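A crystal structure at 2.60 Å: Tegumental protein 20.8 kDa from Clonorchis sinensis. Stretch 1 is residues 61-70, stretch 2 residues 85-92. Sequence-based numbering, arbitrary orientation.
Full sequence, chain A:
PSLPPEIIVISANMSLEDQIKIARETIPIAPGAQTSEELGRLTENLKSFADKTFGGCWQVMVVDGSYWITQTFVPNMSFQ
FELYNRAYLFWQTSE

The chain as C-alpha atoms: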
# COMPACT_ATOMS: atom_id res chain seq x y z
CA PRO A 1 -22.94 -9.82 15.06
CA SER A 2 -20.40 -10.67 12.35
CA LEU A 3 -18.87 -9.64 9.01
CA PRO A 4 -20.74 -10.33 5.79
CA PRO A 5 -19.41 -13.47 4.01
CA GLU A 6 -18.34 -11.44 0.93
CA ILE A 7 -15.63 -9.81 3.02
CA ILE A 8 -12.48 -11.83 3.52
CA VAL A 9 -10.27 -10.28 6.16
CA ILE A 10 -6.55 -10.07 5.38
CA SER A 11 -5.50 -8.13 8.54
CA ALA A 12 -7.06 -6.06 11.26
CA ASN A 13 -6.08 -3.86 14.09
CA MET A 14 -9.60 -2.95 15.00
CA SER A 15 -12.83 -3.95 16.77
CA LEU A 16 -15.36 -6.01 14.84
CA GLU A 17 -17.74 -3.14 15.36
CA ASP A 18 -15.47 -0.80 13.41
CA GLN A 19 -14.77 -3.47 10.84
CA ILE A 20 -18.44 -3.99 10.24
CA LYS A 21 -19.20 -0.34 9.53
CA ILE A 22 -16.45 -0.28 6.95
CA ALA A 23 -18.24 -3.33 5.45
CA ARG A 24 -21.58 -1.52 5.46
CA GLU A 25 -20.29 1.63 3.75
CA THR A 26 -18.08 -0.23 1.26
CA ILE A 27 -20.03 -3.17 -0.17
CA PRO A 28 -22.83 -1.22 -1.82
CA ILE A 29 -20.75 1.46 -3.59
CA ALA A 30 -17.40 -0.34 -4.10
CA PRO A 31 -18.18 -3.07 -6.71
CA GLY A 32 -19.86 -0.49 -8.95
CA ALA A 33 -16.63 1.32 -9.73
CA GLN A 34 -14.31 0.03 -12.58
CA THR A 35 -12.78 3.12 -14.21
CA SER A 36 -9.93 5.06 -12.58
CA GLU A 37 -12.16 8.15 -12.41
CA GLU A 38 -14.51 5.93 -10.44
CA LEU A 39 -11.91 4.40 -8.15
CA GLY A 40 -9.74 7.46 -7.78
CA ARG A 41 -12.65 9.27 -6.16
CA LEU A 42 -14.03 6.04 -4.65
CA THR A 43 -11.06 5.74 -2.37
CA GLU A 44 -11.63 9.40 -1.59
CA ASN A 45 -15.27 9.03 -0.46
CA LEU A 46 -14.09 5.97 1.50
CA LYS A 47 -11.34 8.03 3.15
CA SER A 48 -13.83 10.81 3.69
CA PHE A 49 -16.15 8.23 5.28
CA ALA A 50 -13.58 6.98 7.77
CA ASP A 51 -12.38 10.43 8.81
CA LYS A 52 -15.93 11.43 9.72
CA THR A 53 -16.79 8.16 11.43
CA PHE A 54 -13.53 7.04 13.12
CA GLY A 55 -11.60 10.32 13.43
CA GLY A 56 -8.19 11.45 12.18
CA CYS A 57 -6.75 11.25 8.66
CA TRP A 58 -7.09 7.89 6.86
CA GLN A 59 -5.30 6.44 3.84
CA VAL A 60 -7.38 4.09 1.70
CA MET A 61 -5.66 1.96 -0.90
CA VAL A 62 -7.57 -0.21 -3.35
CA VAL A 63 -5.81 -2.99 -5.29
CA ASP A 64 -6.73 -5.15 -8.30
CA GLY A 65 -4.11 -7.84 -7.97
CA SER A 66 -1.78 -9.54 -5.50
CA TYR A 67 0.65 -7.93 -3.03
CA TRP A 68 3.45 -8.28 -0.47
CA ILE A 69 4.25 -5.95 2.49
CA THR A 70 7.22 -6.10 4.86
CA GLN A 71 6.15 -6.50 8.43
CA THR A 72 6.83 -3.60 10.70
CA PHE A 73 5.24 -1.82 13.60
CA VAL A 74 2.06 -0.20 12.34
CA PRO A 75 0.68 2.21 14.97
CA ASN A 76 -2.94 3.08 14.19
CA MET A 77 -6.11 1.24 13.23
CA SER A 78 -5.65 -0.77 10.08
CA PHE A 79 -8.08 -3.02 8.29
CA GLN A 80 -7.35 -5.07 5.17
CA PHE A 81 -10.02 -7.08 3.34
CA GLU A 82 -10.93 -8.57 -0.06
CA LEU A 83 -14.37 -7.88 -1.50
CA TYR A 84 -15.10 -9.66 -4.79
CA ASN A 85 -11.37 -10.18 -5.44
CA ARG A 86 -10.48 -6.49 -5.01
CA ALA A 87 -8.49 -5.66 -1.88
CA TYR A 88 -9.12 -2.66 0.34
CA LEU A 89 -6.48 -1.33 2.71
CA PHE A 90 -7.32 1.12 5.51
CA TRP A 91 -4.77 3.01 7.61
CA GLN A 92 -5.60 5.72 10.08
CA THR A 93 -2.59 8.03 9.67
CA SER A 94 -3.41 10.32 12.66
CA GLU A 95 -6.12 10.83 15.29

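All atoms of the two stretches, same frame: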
# COMPACT_ATOMS: atom_id res chain seq x y z
N MET A 61 -6.26 2.45 0.33
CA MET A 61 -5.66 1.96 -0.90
C MET A 61 -6.45 0.79 -1.43
O MET A 61 -6.73 -0.16 -0.71
CB MET A 61 -4.20 1.57 -0.66
CG MET A 61 -3.57 0.89 -1.85
SD MET A 61 -1.82 0.65 -1.54
CE MET A 61 -1.90 -0.23 -0.02
N VAL A 62 -6.85 0.87 -2.70
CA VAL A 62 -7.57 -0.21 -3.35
C VAL A 62 -6.67 -0.90 -4.38
O VAL A 62 -6.00 -0.23 -5.16
CB VAL A 62 -8.85 0.32 -4.05
CG1 VAL A 62 -9.66 -0.83 -4.63
CG2 VAL A 62 -9.69 1.14 -3.06
N VAL A 63 -6.65 -2.23 -4.37
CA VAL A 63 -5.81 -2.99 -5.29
C VAL A 63 -6.56 -4.03 -6.11
O VAL A 63 -7.41 -4.76 -5.59
CB VAL A 63 -4.65 -3.70 -4.56
CG1 VAL A 63 -3.83 -4.56 -5.53
CG2 VAL A 63 -3.79 -2.69 -3.89
N ASP A 64 -6.24 -4.10 -7.40
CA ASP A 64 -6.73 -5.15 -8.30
C ASP A 64 -5.51 -6.00 -8.61
O ASP A 64 -4.76 -5.72 -9.54
CB ASP A 64 -7.29 -4.48 -9.56
CG ASP A 64 -8.39 -5.28 -10.25
OD1 ASP A 64 -8.28 -6.52 -10.41
OD2 ASP A 64 -9.38 -4.64 -10.65
N GLY A 65 -5.36 -7.11 -7.90
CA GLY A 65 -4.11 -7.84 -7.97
C GLY A 65 -3.66 -8.47 -6.66
O GLY A 65 -4.43 -8.61 -5.71
N SER A 66 -2.38 -8.81 -6.61
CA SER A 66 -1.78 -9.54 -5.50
C SER A 66 -0.63 -8.72 -4.92
O SER A 66 0.03 -8.01 -5.66
CB SER A 66 -1.30 -10.91 -5.99
OG SER A 66 -0.33 -11.46 -5.13
N TYR A 67 -0.38 -8.79 -3.61
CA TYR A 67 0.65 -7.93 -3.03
C TYR A 67 1.42 -8.51 -1.84
O TYR A 67 1.05 -9.55 -1.28
CB TYR A 67 0.04 -6.58 -2.63
CG TYR A 67 -0.95 -6.58 -1.50
CD1 TYR A 67 -0.52 -6.55 -0.17
CD2 TYR A 67 -2.31 -6.50 -1.74
CE1 TYR A 67 -1.41 -6.51 0.86
CE2 TYR A 67 -3.22 -6.46 -0.71
CZ TYR A 67 -2.76 -6.46 0.59
OH TYR A 67 -3.64 -6.42 1.64
N TRP A 68 2.57 -7.89 -1.57
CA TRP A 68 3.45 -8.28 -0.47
C TRP A 68 4.02 -7.11 0.36
O TRP A 68 4.81 -6.33 -0.17
CB TRP A 68 4.62 -9.10 -1.03
CG TRP A 68 4.22 -10.45 -1.57
CD1 TRP A 68 4.29 -11.63 -0.92
CD2 TRP A 68 3.69 -10.74 -2.88
NE1 TRP A 68 3.83 -12.65 -1.73
CE2 TRP A 68 3.46 -12.13 -2.93
CE3 TRP A 68 3.39 -9.97 -4.01
CZ2 TRP A 68 2.94 -12.76 -4.06
CZ3 TRP A 68 2.87 -10.60 -5.14
CH2 TRP A 68 2.66 -11.98 -5.16
N ILE A 69 3.67 -7.00 1.64
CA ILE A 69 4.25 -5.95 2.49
C ILE A 69 5.23 -6.48 3.52
O ILE A 69 5.00 -7.53 4.11
CB ILE A 69 3.19 -5.13 3.25
CG1 ILE A 69 2.06 -4.69 2.32
CG2 ILE A 69 3.82 -3.87 3.87
CD1 ILE A 69 1.25 -3.51 2.89
N THR A 70 6.32 -5.75 3.77
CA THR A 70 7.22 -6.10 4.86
C THR A 70 6.44 -5.98 6.16
O THR A 70 5.44 -5.26 6.22
CB THR A 70 8.44 -5.17 4.96
OG1 THR A 70 8.02 -3.84 5.27
CG2 THR A 70 9.21 -5.18 3.66
N ASN A 85 -12.73 -10.17 -4.90
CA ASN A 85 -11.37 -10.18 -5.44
C ASN A 85 -10.82 -8.78 -5.81
O ASN A 85 -10.13 -8.62 -6.82
CB ASN A 85 -11.28 -11.10 -6.66
CG ASN A 85 -10.00 -11.91 -6.69
OD1 ASN A 85 -9.26 -11.96 -5.71
ND2 ASN A 85 -9.74 -12.59 -7.81
N ARG A 86 -11.14 -7.79 -4.97
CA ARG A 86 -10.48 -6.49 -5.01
C ARG A 86 -10.18 -6.09 -3.58
O ARG A 86 -11.09 -5.97 -2.76
CB ARG A 86 -11.36 -5.45 -5.70
CG ARG A 86 -10.60 -4.57 -6.67
CD ARG A 86 -11.51 -3.92 -7.71
NE ARG A 86 -12.52 -3.04 -7.12
CZ ARG A 86 -13.37 -2.29 -7.84
NH1 ARG A 86 -13.32 -2.30 -9.16
NH2 ARG A 86 -14.26 -1.53 -7.22
N ALA A 87 -8.90 -5.91 -3.26
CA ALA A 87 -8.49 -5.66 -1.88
C ALA A 87 -8.62 -4.20 -1.49
O ALA A 87 -8.39 -3.30 -2.31
CB ALA A 87 -7.05 -6.12 -1.64
N TYR A 88 -8.97 -3.99 -0.23
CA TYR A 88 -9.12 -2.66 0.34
C TYR A 88 -8.25 -2.53 1.57
O TYR A 88 -8.36 -3.32 2.51
CB TYR A 88 -10.59 -2.38 0.68
CG TYR A 88 -11.48 -2.38 -0.55
CD1 TYR A 88 -12.02 -3.56 -1.04
CD2 TYR A 88 -11.74 -1.19 -1.24
CE1 TYR A 88 -12.82 -3.56 -2.17
CE2 TYR A 88 -12.53 -1.19 -2.37
CZ TYR A 88 -13.07 -2.37 -2.83
OH TYR A 88 -13.86 -2.38 -3.97
N LEU A 89 -7.35 -1.55 1.57
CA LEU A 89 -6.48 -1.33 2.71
C LEU A 89 -6.83 -0.01 3.42
O LEU A 89 -6.88 1.06 2.78
CB LEU A 89 -5.00 -1.32 2.28
CG LEU A 89 -4.38 -2.67 1.92
CD1 LEU A 89 -4.66 -2.98 0.48
CD2 LEU A 89 -2.89 -2.72 2.19
N PHE A 90 -7.09 -0.09 4.72
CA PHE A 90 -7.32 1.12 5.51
C PHE A 90 -6.21 1.32 6.53
O PHE A 90 -5.81 0.37 7.22
CB PHE A 90 -8.68 1.07 6.21
CG PHE A 90 -9.85 1.12 5.26
CD1 PHE A 90 -10.18 0.01 4.47
CD2 PHE A 90 -10.61 2.28 5.14
CE1 PHE A 90 -11.26 0.05 3.59
CE2 PHE A 90 -11.69 2.34 4.25
CZ PHE A 90 -12.01 1.22 3.48
N TRP A 91 -5.72 2.56 6.60
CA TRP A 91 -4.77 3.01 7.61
C TRP A 91 -5.23 4.34 8.16
O TRP A 91 -5.29 5.31 7.42
CB TRP A 91 -3.37 3.25 7.03
CG TRP A 91 -2.62 2.10 6.52
CD1 TRP A 91 -2.19 1.02 7.23
CD2 TRP A 91 -2.13 1.92 5.18
NE1 TRP A 91 -1.48 0.16 6.41
CE2 TRP A 91 -1.44 0.70 5.15
CE3 TRP A 91 -2.23 2.68 4.01
CZ2 TRP A 91 -0.84 0.21 3.99
CZ3 TRP A 91 -1.64 2.19 2.87
CH2 TRP A 91 -0.95 0.97 2.87
N GLN A 92 -5.44 4.42 9.46
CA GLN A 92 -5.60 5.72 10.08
C GLN A 92 -4.20 6.32 10.23
O GLN A 92 -3.33 5.69 10.79
CB GLN A 92 -6.29 5.57 11.41
CG GLN A 92 -6.44 6.82 12.20
CD GLN A 92 -7.12 6.54 13.52
OE1 GLN A 92 -6.79 5.56 14.22
NE2 GLN A 92 -8.11 7.36 13.86

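How does the backbone hold the two stretches together? Residues 61-63 run antiparallel to strand 87-92, their axes approaching to 4.8 Å, and four hydrogen bonds link them in two pairs. Met61 and Leu89 face each other as a hydrogen-bonded pair, with Met61 N donating to Leu89 O at 2.9 Å and Leu89 N to Met61 O at 2.7 Å. Two residues along each strand the pattern repeats: Val63 N reaches Ala87 O at 2.9 Å, and Ala87 N reaches Val63 O at 3.0 Å, the last bond being the most bent. Between these rungs Val62 and Tyr88 form a non-hydrogen-bonded pair, their CA atoms 4.7 Å apart, and the CA of Val62 makes a CA-H...O contact of 3.4 Å with Ala87 O.

Why do Leu89 and Met61 bury more surface than any other residues here? They are bridge partners, so their side chains leave the sheet on the same face, and each also reaches further neighbours. Met61 extends through two t rotamers before chi3 turns to p, which brings its end nearer the other strand. There the terminal methyl CE lies 3.5 Å from Leu89 CD2 and 3.3 Å from Trp91 CH2, spanning two residues of one strand with a flexible, apolar thioether chain. Trp91 lies two residues beyond Leu89, and its indole end comes close enough to meet that methyl. These are contacts between apolar groups, which gain by excluding water and need no directional bond.

What does the second strand of stretch 1 add on that same face? The chain turns a corner at Asp64 and Gly65, and strand 66-69 then passes with its axis 10.1 Å from that of strand 87-92, too far for backbone pairing, so side chains fill the gap. Tyr67 and Ile69 both point toward stretch 2. Leu89 CD1 lies 3.9 Å from Tyr67 CE2, while Leu89 CD2 is 4.3 Å from Ile69 CD1; the leucine thus sits among side chains from both arms of stretch 1. The small Ala87 meets the edge of the Tyr67 ring, CB to CE2 at 4.0 Å, and Ile69 CD1 approaches the edge of the Trp91 indole, 4.4 Å from CZ2. Gly65 suits the corner because, at its positive phi, a CB would be jammed against the preceding carbonyl oxygen.

What lies on the opposite face of the paired strands? Here Val62 and Tyr88 project together, and Val62 CG2 rests 3.6 Å from Tyr88 CD2, an aliphatic methyl against an aromatic carbon. Arg86 borders this patch through its aliphatic part, with CG 3.4 Å from Val63 O. Its guanidinium turns to the Tyr88 hydroxyl within its own stretch, where NE and NH2 donate weak hydrogen bonds to OH at 3.5 and 3.4 Å. Asp64 comes near the arginine by its side chain, OD2 lying 3.7 Å from Arg86 CD, a contact with a methylene.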